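Local structure of glutamine synthetase (Helicobacter pylori, 5ZLI) at residues 453-456 with 457-461. The protein is a type I-beta glutamine synthetase, a twelve-subunit enzyme whose chains combine a beta-grasp domain with a larger catalytic domain. Sequence-based numbering, arbitrary orientation.
Sequences AYQS and LKFNA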
loop_
_atom_site.group_PDB
_atom_site.type_symbol
_atom_site.label_atom_id
_atom_site.label_comp_id
_atom_site.label_asym_id
_atom_site.label_seq_id
_atom_site.Cartn_x
_atom_site.Cartn_y
_atom_site.Cartn_z
ATOM N N ALA B 453 17.958 21.721 -49.695
ATOM C CA ALA B 453 18.218 21.318 -48.322
ATOM C C ALA B 453 16.963 21.505 -47.470
ATOM O O ALA B 453 16.517 20.578 -46.797
ATOM C CB ALA B 453 19.395 22.120 -47.752
ATOM N N TYR B 454 16.319 22.663 -47.570
ATOM C CA TYR B 454 15.147 22.896 -46.747
ATOM C C TYR B 454 14.064 21.895 -47.082
ATOM O O TYR B 454 13.360 21.424 -46.197
ATOM C CB TYR B 454 14.645 24.321 -46.944
ATOM C CG TYR B 454 13.476 24.716 -46.050
ATOM C CD1 TYR B 454 13.711 25.285 -44.808
ATOM C CD2 TYR B 454 12.153 24.555 -46.459
ATOM C CE1 TYR B 454 12.680 25.671 -43.989
ATOM C CE2 TYR B 454 11.095 24.937 -45.633
ATOM C CZ TYR B 454 11.376 25.500 -44.392
ATOM O OH TYR B 454 10.381 25.902 -43.523
ATOM N N GLN B 455 13.912 21.569 -48.359
ATOM C CA GLN B 455 12.928 20.576 -48.769
ATOM C C GLN B 455 13.275 19.211 -48.194
ATOM O O GLN B 455 12.423 18.525 -47.635
ATOM C CB GLN B 455 12.848 20.531 -50.298
ATOM C CG GLN B 455 12.243 19.240 -50.868
ATOM C CD GLN B 455 13.303 18.220 -51.285
ATOM O OE1 GLN B 455 14.491 18.549 -51.452
ATOM N NE2 GLN B 455 12.874 16.964 -51.440
ATOM N N SER B 456 14.536 18.812 -48.317
ATOM C CA SER B 456 14.977 17.537 -47.772
ATOM C C SER B 456 14.827 17.485 -46.251
ATOM O O SER B 456 14.473 16.439 -45.686
ATOM C CB SER B 456 16.430 17.293 -48.176
ATOM O OG SER B 456 17.036 16.243 -47.434
ATOM N N LEU B 457 15.076 18.602 -45.571
ATOM C CA LEU B 457 14.977 18.627 -44.118
ATOM C C LEU B 457 13.537 18.413 -43.654
ATOM O O LEU B 457 13.258 17.585 -42.774
ATOM C CB LEU B 457 15.508 19.972 -43.616
ATOM C CG LEU B 457 15.387 20.277 -42.132
ATOM C CD1 LEU B 457 16.530 19.678 -41.363
ATOM C CD2 LEU B 457 15.333 21.742 -41.931
ATOM N N LYS B 458 12.598 19.138 -44.261
ATOM C CA LYS B 458 11.228 19.128 -43.779
ATOM C C LYS B 458 10.538 17.816 -44.125
ATOM O O LYS B 458 9.766 17.297 -43.318
ATOM C CB LYS B 458 10.489 20.309 -44.391
ATOM C CG LYS B 458 11.061 21.586 -43.894
ATOM C CD LYS B 458 10.774 21.793 -42.419
ATOM C CE LYS B 458 11.627 22.886 -41.790
ATOM N NZ LYS B 458 11.202 22.982 -40.374
ATOM N N PHE B 459 10.849 17.222 -45.274
ATOM C CA PHE B 459 10.291 15.916 -45.564
ATOM C C PHE B 459 10.817 14.865 -44.580
ATOM O O PHE B 459 10.019 14.110 -44.012
ATOM C CB PHE B 459 10.599 15.558 -47.014
ATOM C CG PHE B 459 9.554 16.033 -47.996
ATOM C CD1 PHE B 459 8.391 15.323 -48.200
ATOM C CD2 PHE B 459 9.731 17.207 -48.700
ATOM C CE1 PHE B 459 7.433 15.774 -49.108
ATOM C CE2 PHE B 459 8.777 17.647 -49.600
ATOM C CZ PHE B 459 7.638 16.942 -49.799
ATOM N N ASN B 460 12.136 14.851 -44.284
ATOM C CA ASN B 460 12.635 13.835 -43.338
ATOM C C ASN B 460 12.304 14.133 -41.879
ATOM O O ASN B 460 12.156 13.189 -41.095
ATOM C CB ASN B 460 14.155 13.606 -43.395
ATOM C CG ASN B 460 14.613 12.790 -44.601
ATOM O OD1 ASN B 460 14.215 11.634 -44.792
ATOM N ND2 ASN B 460 15.575 13.329 -45.316
ATOM N N ALA B 461 12.259 15.405 -41.464
ATOM C CA ALA B 461 11.995 15.678 -40.053
ATOM C C ALA B 461 10.518 15.553 -39.702
ATOM O O ALA B 461 10.174 14.920 -38.702
ATOM C CB ALA B 461 12.488 17.077 -39.685
#
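One face of the Y454 ring is covered by K458, whose CG lies 4.0 Å from the ring centroid and 20° off the ring normal, geometry that meets the definition of a CH-pi contact. The offset runs toward the rim, and farther along the lysine chain CE comes 3.7 Å from Y454 OH. Two torsions account for this: CG of Y454 is anti to the backbone N (chi1 -176°), while K458 bends at chi2 and then runs extended over the same face, toward the hydroxyl end. The F459 ring is met differently, at its edge and in its plane, by the backbone O of Q455, 3.2 Å from F459 CD2; the aliphatic CG of Q455 stands 3.9 Å from that same CD2. Along the backbone, i-to-i+4 hydrogen bonds from L457, K458, F459 and N460 to A453, Y454, Q455 and S456 give the alpha-helical pairing of this part of helix 448-466, which widens into a pi-type turn at 459-461. Besides the bond from N460 N, S456 O takes a second, weak one from N460 ND2, bent to 125° at the hydrogen. Beyond this turn, Y454 OH is hydrogen-bonded to A320 O and its ring meets F321, whereas F459 packs on R427 and L430 of helix 426-434. The chemistry thus implies a division of labour: the lysine's methylenes pack against the phenol, whose hydroxyl ties the helix to the segment around A320.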